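PDB 1XSZ: guanine nucleotide exchange protein from Legionella pneumophila, which probably acts as a guanine nucleotide exchange factor for ADP-ribosylation factors, its Sec7 active site being covered by a C-terminal capping domain. Local coordinates for residues 261-266 with 274-279; 223-228 with 245-250; 16-21 with 53-58. All coordinates share one frame; numbering follows the deposited sequence. Where two conformers were deposited one is given.

Interaction 1 of 3, residues 261-266 with 274-279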
loop_
_atom_site.group_PDB
_atom_site.type_symbol
_atom_site.label_atom_id
_atom_site.label_comp_id
_atom_site.label_asym_id
_atom_site.label_seq_id
_atom_site.Cartn_x
_atom_site.Cartn_y
_atom_site.Cartn_z
ATOM N N LYS A 261 -9.010 8.326 -0.303
ATOM C CA LYS A 261 -9.358 9.706 -0.630
ATOM C C LYS A 261 -8.117 10.541 -0.935
ATOM O O LYS A 261 -8.220 11.744 -1.194
ATOM C CB LYS A 261 -10.146 10.354 0.513
ATOM C CG LYS A 261 -11.487 9.699 0.788
ATOM C CD LYS A 261 -12.405 10.607 1.591
ATOM C CE LYS A 261 -12.806 11.832 0.781
ATOM N NZ LYS A 261 -13.773 12.690 1.521
ATOM N N GLY A 262 -6.946 9.911 -0.898
ATOM C CA GLY A 262 -5.714 10.618 -1.191
ATOM C C GLY A 262 -4.676 10.617 -0.084
ATOM O O GLY A 262 -4.951 10.208 1.052
ATOM N N THR A 263 -3.476 11.073 -0.426
ATOM C CA THR A 263 -2.362 11.161 0.509
ATOM C C THR A 263 -1.799 12.577 0.515
ATOM O O THR A 263 -1.551 13.163 -0.540
ATOM C CB THR A 263 -1.225 10.200 0.124
ATOM O OG1 THR A 263 -1.712 8.857 0.150
ATOM C CG2 THR A 263 -0.057 10.332 1.096
ATOM N N ILE A 264 -1.613 13.121 1.709
ATOM C CA ILE A 264 -1.053 14.455 1.865
ATOM C C ILE A 264 0.381 14.267 2.330
ATOM O O ILE A 264 0.637 13.505 3.265
ATOM C CB ILE A 264 -1.809 15.261 2.941
ATOM C CG1 ILE A 264 -3.294 15.337 2.589
ATOM C CG2 ILE A 264 -1.201 16.660 3.070
ATOM C CD1 ILE A 264 -4.166 15.850 3.712
ATOM N N THR A 265 1.321 14.933 1.672
ATOM C CA THR A 265 2.715 14.835 2.072
ATOM C C THR A 265 3.133 16.154 2.709
ATOM O O THR A 265 3.026 17.219 2.091
ATOM C CB THR A 265 3.642 14.526 0.878
ATOM O OG1 THR A 265 3.281 13.258 0.315
ATOM C CG2 THR A 265 5.094 14.467 1.331
ATOM N N LEU A 266 3.576 16.075 3.958
ATOM C CA LEU A 266 4.023 17.248 4.703
ATOM C C LEU A 266 5.540 17.302 4.698
ATOM O O LEU A 266 6.206 16.314 5.003
ATOM C CB LEU A 266 3.540 17.188 6.154
ATOM C CG LEU A 266 2.051 17.366 6.441
ATOM C CD1 LEU A 266 1.248 16.236 5.825
ATOM C CD2 LEU A 266 1.841 17.406 7.939
ATOM N N GLN A 274 9.714 14.947 6.994
ATOM C CA GLN A 274 8.569 14.638 6.152
ATOM C C GLN A 274 7.654 13.597 6.774
ATOM O O GLN A 274 8.078 12.784 7.593
ATOM C CB GLN A 274 9.032 14.144 4.777
ATOM C CG GLN A 274 9.494 15.247 3.838
ATOM C CD GLN A 274 9.813 14.735 2.444
ATOM O OE1 GLN A 274 10.036 15.519 1.521
ATOM N NE2 GLN A 274 9.840 13.416 2.286
ATOM N N ALA A 275 6.388 13.643 6.384
ATOM C CA ALA A 275 5.400 12.697 6.873
ATOM C C ALA A 275 4.271 12.631 5.858
ATOM O O ALA A 275 3.959 13.626 5.201
ATOM C CB ALA A 275 4.860 13.144 8.231
ATOM N N THR A 276 3.677 11.455 5.705
ATOM C CA THR A 276 2.558 11.300 4.791
ATOM C C THR A 276 1.310 10.967 5.595
ATOM O O THR A 276 1.377 10.309 6.645
ATOM C CB THR A 276 2.787 10.183 3.756
ATOM O OG1 THR A 276 3.083 8.956 4.431
ATOM C CG2 THR A 276 3.922 10.550 2.816
ATOM N N ILE A 277 0.172 11.439 5.107
ATOM C CA ILE A 277 -1.096 11.199 5.766
ATOM C C ILE A 277 -2.085 10.697 4.728
ATOM O O ILE A 277 -2.429 11.412 3.783
ATOM C CB ILE A 277 -1.644 12.490 6.416
ATOM C CG1 ILE A 277 -0.627 13.047 7.416
ATOM C CG2 ILE A 277 -2.970 12.202 7.097
ATOM C CD1 ILE A 277 -1.073 14.341 8.079
ATOM N N GLN A 278 -2.513 9.450 4.887
ATOM C CA GLN A 278 -3.471 8.834 3.978
ATOM C C GLN A 278 -4.851 8.853 4.607
ATOM O O GLN A 278 -4.996 8.608 5.803
ATOM C CB GLN A 278 -3.091 7.380 3.706
ATOM C CG GLN A 278 -1.712 7.176 3.148
ATOM C CD GLN A 278 -1.345 5.709 3.113
ATOM O OE1 GLN A 278 -2.068 4.894 2.538
ATOM N NE2 GLN A 278 -0.227 5.366 3.731
ATOM N N VAL A 279 -5.867 9.112 3.797
ATOM C CA VAL A 279 -7.233 9.145 4.283
ATOM C C VAL A 279 -8.104 8.154 3.519
ATOM O O VAL A 279 -8.034 8.077 2.290
ATOM C CB VAL A 279 -7.839 10.562 4.136
ATOM C CG1 VAL A 279 -9.287 10.556 4.578
ATOM C CG2 VAL A 279 -7.037 11.558 4.962
#

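Interaction 2 of 3, residues 223-228 with 245-250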
loop_
_atom_site.group_PDB
_atom_site.type_symbol
_atom_site.label_atom_id
_atom_site.label_comp_id
_atom_site.label_asym_id
_atom_site.label_seq_id
_atom_site.Cartn_x
_atom_site.Cartn_y
_atom_site.Cartn_z
ATOM N N SER A 223 -11.489 17.877 4.585
ATOM C CA SER A 223 -11.740 19.050 3.755
ATOM C C SER A 223 -10.465 19.539 3.076
ATOM O O SER A 223 -10.494 19.999 1.934
ATOM C CB SER A 223 -12.331 20.177 4.605
ATOM O OG SER A 223 -12.543 21.343 3.829
ATOM N N PHE A 224 -9.345 19.433 3.782
ATOM C CA PHE A 224 -8.059 19.868 3.257
ATOM C C PHE A 224 -7.689 19.173 1.948
ATOM O O PHE A 224 -6.988 19.741 1.115
ATOM C CB PHE A 224 -6.968 19.636 4.309
ATOM C CG PHE A 224 -5.635 20.218 3.943
ATOM C CD1 PHE A 224 -4.723 19.493 3.183
ATOM C CD2 PHE A 224 -5.292 21.505 4.351
ATOM C CE1 PHE A 224 -3.491 20.038 2.835
ATOM C CE2 PHE A 224 -4.065 22.059 4.008
ATOM C CZ PHE A 224 -3.161 21.328 3.251
ATOM N N LEU A 225 -8.167 17.944 1.770
ATOM C CA LEU A 225 -7.875 17.180 0.562
ATOM C C LEU A 225 -8.251 17.904 -0.729
ATOM O O LEU A 225 -7.575 17.756 -1.747
ATOM C CB LEU A 225 -8.586 15.827 0.614
ATOM C CG LEU A 225 -8.017 14.848 1.642
ATOM C CD1 LEU A 225 -8.909 13.628 1.734
ATOM C CD2 LEU A 225 -6.606 14.454 1.241
ATOM N N HIS A 226 -9.325 18.683 -0.692
ATOM C CA HIS A 226 -9.748 19.412 -1.883
ATOM C C HIS A 226 -9.628 20.919 -1.703
ATOM O O HIS A 226 -10.345 21.688 -2.343
ATOM C CB HIS A 226 -11.188 19.047 -2.255
ATOM C CG HIS A 226 -12.199 19.417 -1.216
ATOM N ND1 HIS A 226 -12.270 18.793 0.010
ATOM C CD2 HIS A 226 -13.186 20.344 -1.224
ATOM C CE1 HIS A 226 -13.259 19.318 0.713
ATOM N NE2 HIS A 226 -13.830 20.261 -0.014
ATOM N N SER A 227 -8.711 21.337 -0.835
ATOM C CA SER A 227 -8.497 22.755 -0.572
ATOM C C SER A 227 -7.385 23.310 -1.454
ATOM O O SER A 227 -6.614 22.556 -2.053
ATOM C CB SER A 227 -8.127 22.973 0.897
ATOM O OG SER A 227 -6.832 22.464 1.171
ATOM N N THR A 228 -7.308 24.635 -1.523
ATOM C CA THR A 228 -6.289 25.308 -2.316
ATOM C C THR A 228 -5.714 26.482 -1.524
ATOM O O THR A 228 -6.459 27.289 -0.968
ATOM C CB THR A 228 -6.872 25.851 -3.641
ATOM O OG1 THR A 228 -7.522 24.791 -4.352
ATOM C CG2 THR A 228 -5.763 26.425 -4.511
ATOM N N THR A 245 2.852 21.409 1.862
ATOM C CA THR A 245 2.113 20.197 1.541
ATOM C C THR A 245 1.785 20.048 0.069
ATOM O O THR A 245 1.666 21.029 -0.666
ATOM C CB THR A 245 0.778 20.137 2.304
ATOM O OG1 THR A 245 0.011 21.317 2.022
ATOM C CG2 THR A 245 1.014 20.032 3.797
ATOM N N THR A 246 1.653 18.793 -0.345
ATOM C CA THR A 246 1.270 18.437 -1.701
ATOM C C THR A 246 0.242 17.343 -1.474
ATOM O O THR A 246 0.342 16.585 -0.504
ATOM C CB THR A 246 2.450 17.880 -2.537
ATOM O OG1 THR A 246 3.020 16.740 -1.886
ATOM C CG2 THR A 246 3.519 18.946 -2.727
ATOM N N VAL A 247 -0.761 17.278 -2.338
ATOM C CA VAL A 247 -1.804 16.273 -2.202
ATOM C C VAL A 247 -1.901 15.393 -3.435
ATOM O O VAL A 247 -2.024 15.888 -4.556
ATOM C CB VAL A 247 -3.183 16.924 -1.962
ATOM C CG1 VAL A 247 -4.262 15.845 -1.878
ATOM C CG2 VAL A 247 -3.154 17.753 -0.685
ATOM N N ASP A 248 -1.831 14.085 -3.215
ATOM C CA ASP A 248 -1.950 13.106 -4.288
ATOM C C ASP A 248 -3.411 12.696 -4.343
ATOM O O ASP A 248 -3.905 12.028 -3.434
ATOM C CB ASP A 248 -1.104 11.866 -3.994
ATOM C CG ASP A 248 0.281 11.946 -4.591
ATOM O OD1 ASP A 248 1.000 12.924 -4.305
ATOM O OD2 ASP A 248 0.654 11.023 -5.345
ATOM N N GLN A 249 -4.111 13.104 -5.394
ATOM C CA GLN A 249 -5.513 12.744 -5.530
ATOM C C GLN A 249 -5.619 11.247 -5.795
ATOM O O GLN A 249 -4.736 10.649 -6.409
ATOM C CB GLN A 249 -6.158 13.533 -6.669
ATOM C CG GLN A 249 -6.226 15.038 -6.424
ATOM C CD GLN A 249 -6.961 15.393 -5.144
ATOM O OE1 GLN A 249 -8.026 14.850 -4.856
ATOM N NE2 GLN A 249 -6.398 16.319 -4.375
ATOM N N PRO A 250 -6.704 10.622 -5.330
ATOM C CA PRO A 250 -6.918 9.183 -5.515
ATOM C C PRO A 250 -7.428 8.764 -6.889
ATOM O O PRO A 250 -8.321 9.401 -7.449
ATOM C CB PRO A 250 -7.938 8.863 -4.436
ATOM C CG PRO A 250 -8.809 10.097 -4.469
ATOM C CD PRO A 250 -7.773 11.205 -4.497
#

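Interaction 3 of 3, residues 16-21 with 53-58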
loop_
_atom_site.group_PDB
_atom_site.type_symbol
_atom_site.label_atom_id
_atom_site.label_comp_id
_atom_site.label_asym_id
_atom_site.label_seq_id
_atom_site.Cartn_x
_atom_site.Cartn_y
_atom_site.Cartn_z
ATOM N N GLU A 16 16.539 -14.328 10.549
ATOM C CA GLU A 16 16.441 -13.771 11.892
ATOM C C GLU A 16 16.537 -12.249 11.872
ATOM O O GLU A 16 15.757 -11.559 12.529
ATOM C CB GLU A 16 17.546 -14.345 12.780
ATOM C CG GLU A 16 17.617 -13.723 14.165
ATOM C CD GLU A 16 18.722 -14.318 15.013
ATOM O OE1 GLU A 16 19.885 -14.332 14.553
ATOM O OE2 GLU A 16 18.431 -14.768 16.140
ATOM N N ALA A 17 17.492 -11.726 11.111
ATOM C CA ALA A 17 17.677 -10.285 11.024
ATOM C C ALA A 17 16.485 -9.606 10.359
ATOM O O ALA A 17 16.001 -8.576 10.834
ATOM C CB ALA A 17 18.951 -9.969 10.256
ATOM N N PHE A 18 16.009 -10.187 9.260
ATOM C CA PHE A 18 14.885 -9.616 8.526
ATOM C C PHE A 18 13.613 -9.511 9.359
ATOM O O PHE A 18 12.986 -8.453 9.418
ATOM C CB PHE A 18 14.578 -10.445 7.274
ATOM C CG PHE A 18 13.494 -9.856 6.415
ATOM C CD1 PHE A 18 13.789 -8.880 5.468
ATOM C CD2 PHE A 18 12.167 -10.242 6.587
ATOM C CE1 PHE A 18 12.783 -8.294 4.707
ATOM C CE2 PHE A 18 11.151 -9.660 5.831
ATOM C CZ PHE A 18 11.458 -8.684 4.891
ATOM N N ASN A 19 13.225 -10.607 10.001
ATOM C CA ASN A 19 12.002 -10.590 10.791
ATOM C C ASN A 19 12.042 -9.606 11.957
ATOM O O ASN A 19 11.024 -8.998 12.293
ATOM C CB ASN A 19 11.665 -12.001 11.281
ATOM C CG ASN A 19 11.313 -12.939 10.137
ATOM O OD1 ASN A 19 10.947 -12.495 9.047
ATOM N ND2 ASN A 19 11.403 -14.240 10.382
ATOM N N ALA A 20 13.211 -9.434 12.564
ATOM C CA ALA A 20 13.344 -8.500 13.679
ATOM C C ALA A 20 13.295 -7.064 13.161
ATOM O O ALA A 20 12.635 -6.202 13.741
ATOM C CB ALA A 20 14.652 -8.750 14.415
ATOM N N LYS A 21 14.007 -6.815 12.068
ATOM C CA LYS A 21 14.039 -5.499 11.441
ATOM C C LYS A 21 14.394 -5.717 9.979
ATOM O O LYS A 21 15.559 -5.916 9.631
ATOM C CB LYS A 21 15.083 -4.600 12.106
ATOM C CG LYS A 21 15.069 -3.173 11.573
ATOM C CD LYS A 21 16.113 -2.306 12.258
ATOM C CE LYS A 21 16.103 -0.890 11.704
ATOM N NZ LYS A 21 14.788 -0.216 11.906
ATOM N N LYS A 53 8.113 -19.256 3.619
ATOM C CA LYS A 53 7.540 -19.912 4.791
ATOM C C LYS A 53 8.220 -19.518 6.099
ATOM O O LYS A 53 7.730 -19.847 7.181
ATOM C CB LYS A 53 7.620 -21.436 4.632
ATOM C CG LYS A 53 6.822 -21.990 3.464
ATOM C CD LYS A 53 6.989 -23.495 3.351
ATOM C CE LYS A 53 6.184 -24.052 2.189
ATOM N NZ LYS A 53 4.729 -23.772 2.337
ATOM N N ASN A 54 9.337 -18.805 6.001
ATOM C CA ASN A 54 10.100 -18.410 7.182
ATOM C C ASN A 54 10.178 -16.911 7.437
ATOM O O ASN A 54 10.672 -16.485 8.480
ATOM C CB ASN A 54 11.522 -18.957 7.062
ATOM C CG ASN A 54 11.551 -20.454 6.856
ATOM O OD1 ASN A 54 12.245 -20.959 5.970
ATOM N ND2 ASN A 54 10.798 -21.175 7.675
ATOM N N LEU A 55 9.693 -16.116 6.493
ATOM C CA LEU A 55 9.754 -14.664 6.615
ATOM C C LEU A 55 8.429 -14.012 6.984
ATOM O O LEU A 55 7.362 -14.579 6.767
ATOM C CB LEU A 55 10.232 -14.058 5.293
ATOM C CG LEU A 55 11.625 -14.433 4.784
ATOM C CD1 LEU A 55 11.733 -14.057 3.316
ATOM C CD2 LEU A 55 12.694 -13.730 5.605
ATOM N N ASP A 56 8.523 -12.812 7.547
ATOM C CA ASP A 56 7.359 -12.011 7.905
ATOM C C ASP A 56 6.854 -11.521 6.547
ATOM O O ASP A 56 7.431 -10.604 5.954
ATOM C CB ASP A 56 7.807 -10.835 8.782
ATOM C CG ASP A 56 6.705 -9.819 9.031
ATOM O OD1 ASP A 56 6.926 -8.920 9.870
ATOM O OD2 ASP A 56 5.633 -9.902 8.399
ATOM N N LEU A 57 5.783 -12.138 6.058
ATOM C CA LEU A 57 5.263 -11.778 4.751
ATOM C C LEU A 57 4.618 -10.405 4.684
ATOM O O LEU A 57 4.495 -9.835 3.603
ATOM C CB LEU A 57 4.303 -12.859 4.250
ATOM C CG LEU A 57 4.995 -14.209 4.011
ATOM C CD1 LEU A 57 3.990 -15.211 3.458
ATOM C CD2 LEU A 57 6.167 -14.031 3.047
ATOM N N GLU A 58 4.192 -9.868 5.821
ATOM C CA GLU A 58 3.621 -8.529 5.801
ATOM C C GLU A 58 4.772 -7.590 5.455
ATOM O O GLU A 58 4.622 -6.681 4.639
ATOM C CB GLU A 58 3.013 -8.164 7.162
ATOM C CG GLU A 58 1.930 -9.131 7.616
ATOM C CD GLU A 58 0.979 -8.523 8.631
ATOM O OE1 GLU A 58 1.400 -7.612 9.374
ATOM O OE2 GLU A 58 -0.184 -8.968 8.692
HETATM O O HOH W 1 9.370 -7.722 10.304
#

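Interaction 1 of 3, residues 261-266 with 274-279
Leu-266 and Ile-277 meet on the closely packed face of a beta hairpin, strands 260-268 and 274-280, whose short segments run antiparallel at 164°. CD1 of Leu-266 sits 3.7 Å from CD1 of Ile-277, the two side chains slanting across each other. In Ile-277, chi2 of 179° swings CD1 anti to CA, which brings it to the leucine methyl. Directly across the ladder, Ile-264 and Ile-277 come CB to CB at 4.4 Å. With Ala-275 and Val-279 they make a buried aliphatic layer, on which Leu-221 and Phe-224 of helix 216-224 rest.

The other face is more polar and, at Thr-265 and Thr-276, partly open to solvent. These two lie side by side, OG1 of Thr-265 3.7 Å from CG2 of Thr-276. Thr-263 and Gln-278 are buried, and OG1 of Thr-263 touches CG of Gln-278 at 3.4 Å. Their polar ends bond elsewhere: Thr-263 to the hydroxyl of Tyr-260, Gln-278 to that of Tyr-280 and to Glu-105 of the Sec7 domain.

Ile-264 N reaches Ile-277 O at 2.8 Å, and Ile-277 N returns the bond to Ile-264 O. Leu-266 and Ala-275 pair the same way. At the far end Lys-261 N donates to Val-279 O at 2.8 Å. The six direct hydrogen bonds between the strands are all main chain to main chain, while side chains add apolar packing on one face, given to the hydrophobic core of the capping domain; the other face supplies polar groups, one of them tied to the Sec7 part.

Interaction 2 of 3, residues 223-228 with 245-250
Leu-225 and Val-247 bring their backbones within 6.7 Å, CA to CA, where the type I beta turn from Phe-224 to Ser-227 passes over strand 243-248. Their side chains cross at about a right angle, CD2 of Leu-225 lying 4.1 Å from CG1 of Val-247. Beside this pair Phe-224 and Thr-245 reach toward each other tip to tip: OG1 of Thr-245 meets the ring edge in plane, 3.4 Å from CZ of Phe-224. The same ring touches the valine, CE1 of Phe-224 being 4.2 Å from CG2 of Val-247. Over one ring face, offset toward the rim, stands OG of Ser-227; it donates to Phe-224 O at 2.7 Å, and Ser-227 N gives that oxygen a second bond. The polar link across the contact comes from Gln-249. Its chain bends at chi2 (-57°), and NE2 donates to Leu-225 O at 3.2 Å, nearly straight at 164° and with the oxygen close to the amide plane. Around this, the Phe-224 ring also packs on Ile-264 of strand 260-268 and on Val-230, Ile-232 and Val-235, so the last part of helix 216-224 and the turn after it are seated against the edge strand 243-248 and its neighbour 260-268.

Interaction 3 of 3, residues 16-21 with 53-58
Asn-19 makes both direct hydrogen bonds to the 53-58 segment, gripping its main chain around Leu-55. ND2 donates to Asn-54 O at 3.0 Å, almost straight at 170° and in the amide plane. OD1 takes the N-H of Asp-56 at 2.9 Å, a more bent bond of 143° whose donor stands above the carbonyl plane.

One water donates to both Asn-19 O (2.9 Å) and Asp-56 OD1 (2.8 Å). The other carboxylate oxygen, OD2, serves the start of helix 57-64: Asp-56 is its N-cap and accepts a hydrogen bond from Ala-59 N and a weak one from Glu-58 N.

The apolar part is Phe-18 against Leu-55, side chains crossing at about a right angle with CD2 of the phenylalanine 3.7 Å from CD2 of the leucine. With Phe-18 CG anti to the backbone N (chi1 -176°), the ring is directed at 53-58, its edge to Asp-56 O, 3.8 Å from CE2.

Within the Sec7 domain, the end of helix 11-20 is thus tied to the loop leading into helix 57-64. The two amide bonds define the orientation of Asn-19, and the donors to the Asp-56 carboxylate, Glu-58 N, Ala-59 N and the water, would favour its charged form.

Interactions 1 and 2 belong to one sheet of the capping domain and touch directly: strand 243-248 is bonded to strand 260-268 through Thr-263 with Asp-248 and Thr-265 with Thr-246. Interaction 1 is the more buried, a main-chain ladder within the sheet, whereas interaction 2 lays a turn on the sheet's margin and relies on side chains and one glutamine bond. Interaction 3 lies apart in the Sec7 domain, with nearest atoms about 13 Å from interaction 1 and about 21 Å from interaction 2. Partly buried like interaction 2, it joins helix 11-20 to the approach to helix 57-64, mixing asparagine-to-backbone bonds, a water and a small apolar contact.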